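Local coordinates for sortase family protein (Streptococcus agalactiae, PDB 4D7W), which probably acts as a class C sortase, a cysteine transpeptidase family member involved in assembling type 2B pili on this Gram-positive bacterium, at residues Ile71-Leu75 and Ser118-Ser122; Thr60-Tyr65 and Pro76-Gly80; Tyr51-Leu55 and Ser97-Gly101; Ser37-Trp41 and Leu157-Ile162. Residue numbers count along the deposited sequence, not the author numbering.

Contact 1: residues Ile71-Leu75 and Ser118-Ser122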
loop_
_atom_site.group_PDB
_atom_site.type_symbol
_atom_site.label_atom_id
_atom_site.label_comp_id
_atom_site.label_asym_id
_atom_site.label_seq_id
_atom_site.Cartn_x
_atom_site.Cartn_y
_atom_site.Cartn_z
ATOM N N ILE A 71 6.323 3.708 -14.855
ATOM C CA ILE A 71 5.132 4.358 -15.391
ATOM C C ILE A 71 4.950 5.769 -14.841
ATOM O O ILE A 71 3.866 6.344 -14.948
ATOM C CB ILE A 71 3.860 3.535 -15.099
ATOM C CG1 ILE A 71 3.641 3.409 -13.582
ATOM C CG2 ILE A 71 3.949 2.165 -15.749
ATOM C CD1 ILE A 71 2.493 2.496 -13.194
ATOM N N ASN A 72 6.013 6.317 -14.256
ATOM C CA ASN A 72 6.051 7.715 -13.816
ATOM C C ASN A 72 4.958 8.092 -12.819
ATOM O O ASN A 72 4.303 9.142 -12.935
ATOM C CB ASN A 72 5.970 8.640 -15.030
ATOM C CG ASN A 72 7.014 8.307 -16.080
ATOM O OD1 ASN A 72 6.705 7.713 -17.118
ATOM N ND2 ASN A 72 8.263 8.680 -15.812
ATOM N N ILE A 73 4.778 7.224 -11.836
ATOM C CA ILE A 73 3.831 7.461 -10.772
ATOM C C ILE A 73 4.567 7.747 -9.473
ATOM O O ILE A 73 5.482 7.014 -9.075
ATOM C CB ILE A 73 2.891 6.249 -10.571
ATOM C CG1 ILE A 73 1.976 6.058 -11.784
ATOM C CG2 ILE A 73 2.087 6.405 -9.284
ATOM C CD1 ILE A 73 1.028 7.232 -12.060
ATOM N N LYS A 74 4.161 8.822 -8.814
ATOM C CA LYS A 74 4.580 9.095 -7.454
ATOM C C LYS A 74 3.360 9.685 -6.766
ATOM O O LYS A 74 2.943 10.797 -7.093
ATOM C CB LYS A 74 5.775 10.051 -7.409
ATOM C CG LYS A 74 6.377 10.177 -6.016
ATOM C CD LYS A 74 7.622 11.063 -5.990
ATOM C CE LYS A 74 7.290 12.508 -5.598
ATOM N NZ LYS A 74 8.465 13.252 -5.029
ATOM N N LEU A 75 2.757 8.919 -5.862
ATOM C CA LEU A 75 1.495 9.312 -5.230
ATOM C C LEU A 75 1.512 9.047 -3.743
ATOM O O LEU A 75 2.161 8.096 -3.281
ATOM C CB LEU A 75 0.313 8.564 -5.850
ATOM C CG LEU A 75 -0.108 8.878 -7.280
ATOM C CD1 LEU A 75 -1.058 7.799 -7.778
ATOM C CD2 LEU A 75 -0.775 10.230 -7.343
ATOM N N SER A 118 -6.601 12.520 -13.793
ATOM C CA SER A 118 -5.597 11.897 -12.943
ATOM C C SER A 118 -5.364 10.449 -13.382
ATOM O O SER A 118 -6.309 9.662 -13.475
ATOM C CB SER A 118 -6.021 11.961 -11.474
ATOM O OG SER A 118 -7.319 11.428 -11.292
ATOM N N ARG A 119 -4.107 10.106 -13.660
ATOM C CA ARG A 119 -3.775 8.770 -14.138
ATOM C C ARG A 119 -4.031 7.714 -13.067
ATOM O O ARG A 119 -4.660 6.693 -13.339
ATOM C CB ARG A 119 -2.315 8.712 -14.607
ATOM C CG ARG A 119 -2.055 9.426 -15.935
ATOM C CD ARG A 119 -0.569 9.458 -16.319
ATOM N NE ARG A 119 0.227 10.332 -15.452
ATOM C CZ ARG A 119 1.227 9.914 -14.678
ATOM N NH1 ARG A 119 1.564 8.632 -14.665
ATOM N NH2 ARG A 119 1.898 10.776 -13.921
ATOM N N LEU A 120 -3.552 7.968 -11.854
ATOM C CA LEU A 120 -3.610 6.988 -10.766
ATOM C C LEU A 120 -2.927 5.675 -11.194
ATOM O O LEU A 120 -1.756 5.679 -11.572
ATOM C CB LEU A 120 -5.062 6.760 -10.338
ATOM C CG LEU A 120 -5.753 8.051 -9.874
ATOM C CD1 LEU A 120 -7.272 7.927 -9.833
ATOM C CD2 LEU A 120 -5.213 8.482 -8.518
ATOM N N PHE A 121 -3.649 4.559 -11.146
ATOM C CA PHE A 121 -3.082 3.282 -11.586
ATOM C C PHE A 121 -3.483 2.915 -13.034
ATOM O O PHE A 121 -3.537 1.734 -13.385
ATOM C CB PHE A 121 -3.505 2.162 -10.637
ATOM C CG PHE A 121 -2.632 2.035 -9.392
ATOM C CD1 PHE A 121 -1.482 2.801 -9.245
ATOM C CD2 PHE A 121 -2.971 1.141 -8.383
ATOM C CE1 PHE A 121 -0.681 2.681 -8.101
ATOM C CE2 PHE A 121 -2.170 1.006 -7.246
ATOM C CZ PHE A 121 -1.033 1.785 -7.109
ATOM N N SER A 122 -3.753 3.925 -13.861
ATOM C CA SER A 122 -4.093 3.712 -15.279
ATOM C C SER A 122 -3.138 2.771 -15.999
ATOM O O SER A 122 -3.561 1.892 -16.748
ATOM C CB SER A 122 -4.117 5.040 -16.042
ATOM O OG SER A 122 -5.341 5.712 -15.847
HETATM O O HOH W 1 1.184 6.254 -15.620
#
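The hairpin bulge at the start of strand 73-79 in the sortase beta-barrel meets a type II' turn. Asn72 and Ile73 both face Ile68 across the hairpin, forming a G1 beta bulge, and Asn72 takes the left-handed conformation. Arg119 to Ser122 make the type II' turn, with Leu120 at its positive-phi corner. That turn is closed by Ser122 N to Arg119 O at 3.0 Å and reinforced by Ser122 OG to Arg119 O at 2.8 Å.

The polar link is the Arg119 guanidinium, with Asn72 O at its edge, near its plane. Arg119 NH2 donates to Asn72 O at 3.1 Å, and Arg119 NH1 to the same Asn72 O at 3.3 Å.

Ile73 CD1 makes unusually short contacts with Arg119 NH1 (3.0 Å) and Leu120 O (3.2 Å). The apolar contact proper is Leu75 CD1 on Leu120 CD2 at 4.3 Å. The axes of the short strands 73-75 and 118-120 pass 8.6 Å apart at 93°, so side chains rather than backbone pairing make the junction. Leu120 packs on His112 and Leu115 of strand 105-115.

One water completes the bridge, donating to Ile71 O at 2.8 Å and accepting from Arg119 NH1 at 2.6 Å.

Contact 2: residues Thr60-Tyr65 and Pro76-Gly80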
loop_
_atom_site.group_PDB
_atom_site.type_symbol
_atom_site.label_atom_id
_atom_site.label_comp_id
_atom_site.label_asym_id
_atom_site.label_seq_id
_atom_site.Cartn_x
_atom_site.Cartn_y
_atom_site.Cartn_z
ATOM N N THR A 60 -4.193 13.602 8.581
ATOM C CA THR A 60 -4.579 13.473 7.177
ATOM C C THR A 60 -4.789 12.030 6.705
ATOM O O THR A 60 -5.387 11.808 5.665
ATOM C CB THR A 60 -3.530 14.108 6.257
ATOM O OG1 THR A 60 -2.394 13.249 6.170
ATOM C CG2 THR A 60 -3.079 15.447 6.806
ATOM N N GLY A 61 -4.283 11.054 7.445
ATOM C CA GLY A 61 -4.321 9.673 6.983
ATOM C C GLY A 61 -3.153 9.262 6.074
ATOM O O GLY A 61 -3.067 8.104 5.647
ATOM N N ASN A 62 -2.256 10.205 5.783
ATOM C CA ASN A 62 -1.171 10.003 4.817
ATOM C C ASN A 62 -0.043 9.193 5.460
ATOM O O ASN A 62 0.526 9.619 6.457
ATOM C CB ASN A 62 -0.665 11.365 4.318
ATOM C CG ASN A 62 0.396 11.251 3.222
ATOM O OD1 ASN A 62 0.895 10.158 2.900
ATOM N ND2 ASN A 62 0.755 12.393 2.652
ATOM N N MET A 63 0.244 8.017 4.897
ATOM C CA MET A 63 1.211 7.061 5.459
ATOM C C MET A 63 2.591 7.183 4.850
ATOM O O MET A 63 3.544 6.541 5.313
ATOM C CB MET A 63 0.773 5.614 5.209
ATOM C CG MET A 63 -0.256 5.012 6.087
ATOM S SD MET A 63 -0.605 3.383 5.358
ATOM C CE MET A 63 -2.012 2.954 6.365
ATOM N N GLY A 64 2.680 7.934 3.759
ATOM C CA GLY A 64 3.870 7.933 2.930
ATOM C C GLY A 64 3.476 7.969 1.460
ATOM O O GLY A 64 2.409 8.446 1.122
ATOM N N TYR A 65 4.342 7.481 0.581
ATOM C CA TYR A 65 4.074 7.584 -0.836
ATOM C C TYR A 65 4.725 6.450 -1.598
ATOM O O TYR A 65 5.736 5.886 -1.165
ATOM C CB TYR A 65 4.540 8.937 -1.388
ATOM C CG TYR A 65 6.015 9.248 -1.242
ATOM C CD1 TYR A 65 6.521 9.834 -0.078
ATOM C CD2 TYR A 65 6.901 8.996 -2.286
ATOM C CE1 TYR A 65 7.877 10.138 0.043
ATOM C CE2 TYR A 65 8.263 9.291 -2.171
ATOM C CZ TYR A 65 8.742 9.863 -1.008
ATOM O OH TYR A 65 10.093 10.150 -0.899
ATOM N N PRO A 76 0.786 9.880 -2.985
ATOM C CA PRO A 76 0.634 9.676 -1.538
ATOM C C PRO A 76 -0.261 8.480 -1.223
ATOM O O PRO A 76 -1.240 8.246 -1.936
ATOM C CB PRO A 76 -0.003 10.993 -1.059
ATOM C CG PRO A 76 -0.703 11.550 -2.281
ATOM C CD PRO A 76 0.140 11.122 -3.459
ATOM N N LEU A 77 0.092 7.738 -0.175
ATOM C CA LEU A 77 -0.639 6.556 0.292
ATOM C C LEU A 77 -1.466 6.879 1.514
ATOM O O LEU A 77 -0.912 7.354 2.499
ATOM C CB LEU A 77 0.320 5.425 0.688
ATOM C CG LEU A 77 1.068 4.664 -0.386
ATOM C CD1 LEU A 77 1.948 3.614 0.286
ATOM C CD2 LEU A 77 0.077 4.018 -1.340
ATOM N N TYR A 78 -2.761 6.582 1.493
ATOM C CA TYR A 78 -3.593 6.880 2.656
ATOM C C TYR A 78 -4.167 5.629 3.335
ATOM O O TYR A 78 -4.325 4.585 2.704
ATOM C CB TYR A 78 -4.731 7.828 2.246
ATOM C CG TYR A 78 -4.253 9.239 1.938
ATOM C CD1 TYR A 78 -3.790 9.573 0.676
ATOM C CD2 TYR A 78 -4.246 10.230 2.923
ATOM C CE1 TYR A 78 -3.344 10.856 0.383
ATOM C CE2 TYR A 78 -3.790 11.510 2.642
ATOM C CZ TYR A 78 -3.345 11.810 1.365
ATOM O OH TYR A 78 -2.894 13.063 1.061
ATOM N N HIS A 79 -4.491 5.753 4.624
ATOM C CA HIS A 79 -5.290 4.751 5.322
ATOM C C HIS A 79 -6.616 4.505 4.606
ATOM O O HIS A 79 -7.324 5.448 4.263
ATOM C CB HIS A 79 -5.598 5.182 6.766
ATOM C CG HIS A 79 -4.412 5.158 7.694
ATOM N ND1 HIS A 79 -3.471 6.162 7.728
ATOM C CD2 HIS A 79 -4.033 4.261 8.635
ATOM C CE1 HIS A 79 -2.561 5.889 8.649
ATOM N NE2 HIS A 79 -2.875 4.738 9.214
ATOM N N GLY A 80 -6.961 3.238 4.396
ATOM C CA GLY A 80 -8.297 2.891 3.939
ATOM C C GLY A 80 -8.478 3.158 2.460
ATOM O O GLY A 80 -7.585 3.672 1.800
#
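One carbonyl takes two hydrogen bonds from one residue: Gly61 O accepts from both His79 N and His79 ND1, each at 2.9 Å, so the imidazole turns back on the loop residue just before the neighbouring strand. Met63 CE lies over the face of that ring, 3.4 Å from the His79 centroid, in a CH-pi contact. The far nitrogen, His79 NE2, is hydrogen-bonded to Gln54 O, tying the hairpin end to the chain after helix 45-52.

The pairing slips by one residue. Asn62 faces Tyr78 and Tyr65 faces Pro76 as non-hydrogen-bonded antiparallel pairs, yet between them Met63 and Gly64 stand across from the single residue Leu77. Met63 N to Leu77 O and Leu77 N to Gly64 O, both 2.7 Å, hold this bulge. Gly64 has backbone angles that would jam a CB against the preceding carbonyl.

The face carrying Asn62, Tyr65, Pro76 and Tyr78 is covered by helix 3-13, whereas Leu77 packs on Ile90 and Val135. Thr60 OG1 accepts from Asn62 N at 3.1 Å in an ST turn and is also hydrogen-bonded to Asp58 OD1. The whole is a bulged antiparallel beta hairpin, the opening strand pair of the sortase beta-barrel.

Contact 3: residues Tyr51-Leu55 and Ser97-Gly101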
loop_
_atom_site.group_PDB
_atom_site.type_symbol
_atom_site.label_atom_id
_atom_site.label_comp_id
_atom_site.label_asym_id
_atom_site.label_seq_id
_atom_site.Cartn_x
_atom_site.Cartn_y
_atom_site.Cartn_z
ATOM N N TYR A 51 -5.664 0.657 13.780
ATOM C CA TYR A 51 -5.167 0.846 12.418
ATOM C C TYR A 51 -4.955 2.326 12.087
ATOM O O TYR A 51 -3.895 2.707 11.607
ATOM C CB TYR A 51 -6.137 0.200 11.433
ATOM C CG TYR A 51 -5.909 0.556 9.974
ATOM C CD1 TYR A 51 -4.736 0.200 9.330
ATOM C CD2 TYR A 51 -6.877 1.219 9.240
ATOM C CE1 TYR A 51 -4.519 0.509 7.994
ATOM C CE2 TYR A 51 -6.664 1.538 7.885
ATOM C CZ TYR A 51 -5.489 1.177 7.279
ATOM O OH TYR A 51 -5.261 1.482 5.953
ATOM N N ASN A 52 -5.945 3.169 12.368
ATOM C CA ASN A 52 -5.817 4.583 12.035
ATOM C C ASN A 52 -4.676 5.291 12.762
ATOM O O ASN A 52 -4.169 6.310 12.288
ATOM C CB ASN A 52 -7.132 5.316 12.308
ATOM C CG ASN A 52 -8.197 4.977 11.287
ATOM O OD1 ASN A 52 -7.887 4.583 10.161
ATOM N ND2 ASN A 52 -9.459 5.133 11.668
ATOM N N SER A 53 -4.263 4.746 13.900
ATOM C CA SER A 53 -3.156 5.321 14.655
ATOM C C SER A 53 -1.803 4.850 14.142
ATOM O O SER A 53 -0.769 5.339 14.599
ATOM C CB SER A 53 -3.271 4.954 16.136
ATOM O OG SER A 53 -2.944 3.581 16.330
ATOM N N GLN A 54 -1.786 3.860 13.244
ATOM C CA GLN A 54 -0.500 3.327 12.799
ATOM C C GLN A 54 0.045 4.190 11.673
ATOM O O GLN A 54 -0.711 4.621 10.816
ATOM C CB GLN A 54 -0.627 1.858 12.346
ATOM C CG GLN A 54 -1.073 0.911 13.457
ATOM C CD GLN A 54 0.002 0.716 14.528
ATOM O OE1 GLN A 54 1.176 0.981 14.286
ATOM N NE2 GLN A 54 -0.399 0.256 15.708
ATOM N N LEU A 55 1.353 4.441 11.689
ATOM C CA LEU A 55 2.045 5.197 10.638
ATOM C C LEU A 55 1.415 6.575 10.417
ATOM O O LEU A 55 1.362 7.072 9.297
ATOM C CB LEU A 55 2.053 4.398 9.321
ATOM C CG LEU A 55 2.804 3.069 9.433
ATOM C CD1 LEU A 55 2.804 2.341 8.090
ATOM C CD2 LEU A 55 4.209 3.338 9.902
ATOM N N SER A 97 -1.787 -6.054 5.753
ATOM C CA SER A 97 -0.626 -5.636 6.518
ATOM C C SER A 97 -0.198 -4.212 6.127
ATOM O O SER A 97 -0.343 -3.815 4.971
ATOM C CB SER A 97 0.542 -6.613 6.305
ATOM O OG SER A 97 0.124 -7.966 6.436
ATOM N N LEU A 98 0.320 -3.446 7.088
ATOM C CA LEU A 98 0.907 -2.122 6.795
ATOM C C LEU A 98 2.024 -2.265 5.763
ATOM O O LEU A 98 2.735 -3.264 5.771
ATOM C CB LEU A 98 1.458 -1.457 8.079
ATOM C CG LEU A 98 0.410 -1.245 9.168
ATOM C CD1 LEU A 98 1.034 -0.846 10.531
ATOM C CD2 LEU A 98 -0.610 -0.208 8.689
ATOM N N PRO A 99 2.180 -1.265 4.878
ATOM C CA PRO A 99 3.141 -1.325 3.768
ATOM C C PRO A 99 4.623 -1.238 4.159
ATOM O O PRO A 99 5.437 -0.924 3.302
ATOM C CB PRO A 99 2.742 -0.119 2.901
ATOM C CG PRO A 99 2.044 0.809 3.850
ATOM C CD PRO A 99 1.284 -0.102 4.764
ATOM N N ILE A 100 4.974 -1.505 5.412
ATOM C CA ILE A 100 6.390 -1.631 5.779
ATOM C C ILE A 100 6.836 -3.099 5.723
ATOM O O ILE A 100 7.961 -3.437 6.083
ATOM C CB ILE A 100 6.664 -1.076 7.171
ATOM C CG1 ILE A 100 5.809 -1.814 8.212
ATOM C CG2 ILE A 100 6.381 0.420 7.198
ATOM C CD1 ILE A 100 6.359 -1.733 9.635
ATOM N N GLY A 101 5.944 -3.983 5.292
ATOM C CA GLY A 101 6.292 -5.391 5.188
ATOM C C GLY A 101 6.675 -6.013 6.517
ATOM O O GLY A 101 6.186 -5.589 7.571
#
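Leu98 and Leu55 supply most of the surface hidden here, with Gln54 next. Leu98 points from the loop between strands 90-92 and 105-115 into the hollow at the end of helix 45-52. Its CD2 meets the edge of the Tyr51 ring, 4.0 Å from Tyr51 CE1, and its CD1 lies 3.7 Å from Gln54 CB. Leu55, at a left-handed backbone position (phi 55°, psi 34°), comes in from the other segment: its CD1 packs on Leu98 CB at 4.0 Å, Ile100 CG2 at 4.2 Å and Pro99 CD at 4.4 Å. Gln54 gives its aliphatic base to the contact and turns its amide to Asp50.

The cluster grows on into the barrel, where Met63 and Ile137 both touch Leu55 and Pro99, while Tyr30 of helix 17-31 packs on Leu98. This joins the N-terminal helical part to the barrel. Tyr51 OH is hydrogen-bonded to His92 ND1, outside the two segments. Between the segments themselves the contact is purely apolar, so shape and exclusion of water hold them together, without directional bonds.

Contact 4: residues Ser37-Trp41 and Leu157-Ile162. With EDO (1,2-ethanediol), chain B.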
loop_
_atom_site.group_PDB
_atom_site.type_symbol
_atom_site.label_atom_id
_atom_site.label_comp_id
_atom_site.label_asym_id
_atom_site.label_seq_id
_atom_site.Cartn_x
_atom_site.Cartn_y
_atom_site.Cartn_z
ATOM N N SER A 37 -3.468 -14.263 12.442
ATOM C CA SER A 37 -4.830 -13.805 12.164
ATOM C C SER A 37 -5.243 -13.934 10.702
ATOM O O SER A 37 -6.428 -14.063 10.396
ATOM C CB SER A 37 -4.995 -12.348 12.605
ATOM O OG SER A 37 -4.465 -11.450 11.643
ATOM N N GLY A 38 -4.279 -13.891 9.794
ATOM C CA GLY A 38 -4.601 -13.805 8.380
ATOM C C GLY A 38 -5.144 -12.418 8.073
ATOM O O GLY A 38 -5.061 -11.505 8.906
ATOM N N MET A 39 -5.692 -12.241 6.874
ATOM C CA MET A 39 -6.264 -10.951 6.509
ATOM C C MET A 39 -7.423 -10.622 7.422
ATOM O O MET A 39 -8.219 -11.493 7.776
ATOM C CB MET A 39 -6.733 -10.952 5.057
ATOM C CG MET A 39 -5.595 -11.065 4.073
ATOM S SD MET A 39 -4.550 -9.601 4.112
ATOM C CE MET A 39 -3.516 -9.849 2.678
ATOM N N LYS A 40 -7.526 -9.359 7.800
ATOM C CA LYS A 40 -8.567 -8.947 8.720
ATOM C C LYS A 40 -9.746 -8.360 7.958
ATOM O O LYS A 40 -10.036 -7.176 8.079
ATOM C CB LYS A 40 -8.006 -7.947 9.733
ATOM C CG LYS A 40 -6.847 -8.526 10.560
ATOM C CD LYS A 40 -6.547 -7.715 11.809
ATOM C CE LYS A 40 -7.588 -7.943 12.886
ATOM N NZ LYS A 40 -7.565 -9.324 13.434
ATOM N N TRP A 41 -10.415 -9.198 7.174
ATOM C CA TRP A 41 -11.633 -8.810 6.464
ATOM C C TRP A 41 -12.738 -8.333 7.422
ATOM O O TRP A 41 -13.517 -7.445 7.084
ATOM C CB TRP A 41 -12.165 -9.979 5.615
ATOM C CG TRP A 41 -11.137 -10.641 4.726
ATOM C CD1 TRP A 41 -10.639 -11.910 4.846
ATOM C CD2 TRP A 41 -10.485 -10.065 3.586
ATOM N NE1 TRP A 41 -9.715 -12.156 3.857
ATOM C CE2 TRP A 41 -9.604 -11.041 3.070
ATOM C CE3 TRP A 41 -10.551 -8.818 2.961
ATOM C CZ2 TRP A 41 -8.796 -10.804 1.960
ATOM C CZ3 TRP A 41 -9.756 -8.589 1.856
ATOM C CH2 TRP A 41 -8.886 -9.576 1.367
ATOM N N LEU A 157 -10.610 -13.755 -3.933
ATOM C CA LEU A 157 -9.621 -13.213 -3.003
ATOM C C LEU A 157 -8.466 -14.169 -2.759
ATOM O O LEU A 157 -7.699 -13.989 -1.814
ATOM C CB LEU A 157 -10.274 -12.864 -1.668
ATOM C CG LEU A 157 -11.388 -11.823 -1.706
ATOM C CD1 LEU A 157 -11.846 -11.518 -0.287
ATOM C CD2 LEU A 157 -10.921 -10.564 -2.419
ATOM N N ARG A 158 -8.345 -15.168 -3.624
ATOM C CA ARG A 158 -7.368 -16.235 -3.454
ATOM C C ARG A 158 -5.932 -15.746 -3.505
ATOM O O ARG A 158 -5.056 -16.312 -2.843
ATOM C CB ARG A 158 -7.574 -17.309 -4.520
ATOM C CG ARG A 158 -8.864 -18.096 -4.371
ATOM C CD ARG A 158 -8.981 -19.148 -5.461
ATOM N NE ARG A 158 -9.186 -18.532 -6.765
ATOM C CZ ARG A 158 -9.358 -19.210 -7.894
ATOM N NH1 ARG A 158 -9.344 -20.536 -7.884
ATOM N NH2 ARG A 158 -9.545 -18.562 -9.035
ATOM N N ASP A 159 -5.688 -14.702 -4.290
ATOM C CA ASP A 159 -4.337 -14.178 -4.423
ATOM C C ASP A 159 -4.055 -13.064 -3.422
ATOM O O ASP A 159 -2.992 -12.446 -3.462
ATOM C CB ASP A 159 -4.100 -13.670 -5.838
ATOM C CG ASP A 159 -4.435 -14.709 -6.884
ATOM O OD1 ASP A 159 -3.744 -15.750 -6.910
ATOM O OD2 ASP A 159 -5.384 -14.488 -7.671
ATOM N N LEU A 160 -5.000 -12.822 -2.523
ATOM C CA LEU A 160 -4.899 -11.686 -1.615
ATOM C C LEU A 160 -4.888 -12.163 -0.160
ATOM O O LEU A 160 -5.579 -11.611 0.689
ATOM C CB LEU A 160 -6.044 -10.708 -1.873
ATOM C CG LEU A 160 -6.036 -10.059 -3.263
ATOM C CD1 LEU A 160 -7.308 -9.270 -3.520
ATOM C CD2 LEU A 160 -4.820 -9.166 -3.447
ATOM N N GLN A 161 -4.092 -13.196 0.125
ATOM C CA GLN A 161 -4.059 -13.770 1.466
ATOM C C GLN A 161 -2.668 -13.674 2.085
ATOM O O GLN A 161 -1.681 -13.439 1.390
ATOM C CB GLN A 161 -4.517 -15.240 1.434
ATOM C CG GLN A 161 -5.889 -15.457 0.786
ATOM C CD GLN A 161 -7.029 -14.836 1.586
ATOM O OE1 GLN A 161 -6.941 -14.691 2.811
ATOM N NE2 GLN A 161 -8.108 -14.467 0.896
ATOM N N ILE A 162 -2.595 -13.848 3.403
ATOM C CA ILE A 162 -1.307 -13.868 4.084
ATOM C C ILE A 162 -0.635 -15.177 3.782
ATOM O O ILE A 162 -1.278 -16.221 3.869
ATOM C CB ILE A 162 -1.447 -13.727 5.609
ATOM C CG1 ILE A 162 -2.049 -12.363 5.960
ATOM C CG2 ILE A 162 -0.095 -13.970 6.275
ATOM C CD1 ILE A 162 -1.158 -11.179 5.641
HETATM C C1 EDO B . -1.564 -15.777 -1.730
HETATM O O1 EDO B . -2.872 -15.203 -1.791
HETATM C C2 EDO B . -0.533 -14.686 -1.982
HETATM O O2 EDO B . -0.622 -14.280 -3.343
HETATM O O HOH W 2 -5.050 -14.385 4.958
#
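Gly38 leaves helix 34-37 with a positive phi of 71°, and the chain then runs past the loop 157-162; Gly38 CA is 5.4 Å from Ile162 CA. In that loop, Leu157 to Leu160 form a type I turn, closed by Leu160 N to Leu157 O at 3.0 Å. A water bridges the segments: it accepts from Met39 N at 2.9 Å and Ile162 N at 3.0 Å and donates to Gln161 OE1 at 2.9 Å.

The loop connects strands 140-152 and 167-175, so the contact joins the loop after helix 34-37 to the beta6-beta7 loop of the sortase barrel.

Among the side chains, Met39 CE sits 4.0 Å from Ile162 CD1 and 3.4 Å from Leu160 O. Leu157 CD1 lies over the six-membered ring of Trp41, a CH-pi contact 3.9 Å from its centroid. Gln161 NE2, hydrogen-bonded to Leu157 O at 2.8 Å, approaches the edge of the indole. A 1,2-ethanediol donates from O1 to Arg158 O at 2.7 Å.

Overall arrangement
Contacts 1 and 2 share strand 73-79 and touch where Leu75 O meets Tyr65 CB at 3.2 Å; contact 1 works from the strand's start, contact 2 from its remainder. Contact 3 has every touching residue buried, with centres about 10 Å from contact 2, and the two join through Gly80 N to Tyr51 OH at 2.9 Å, probably a hydrogen bond. Contacts 1, 2 and 4 are partly buried; 1 and 4 lie on opposite sides of the chain's centre, about 26 Å apart between centres, and each uses an ordered water. Contact 2 alone relies on backbone pairing, contact 3 on apolar packing. Contact 4 encloses the others along the chain and brushes contact 3 at Ser97.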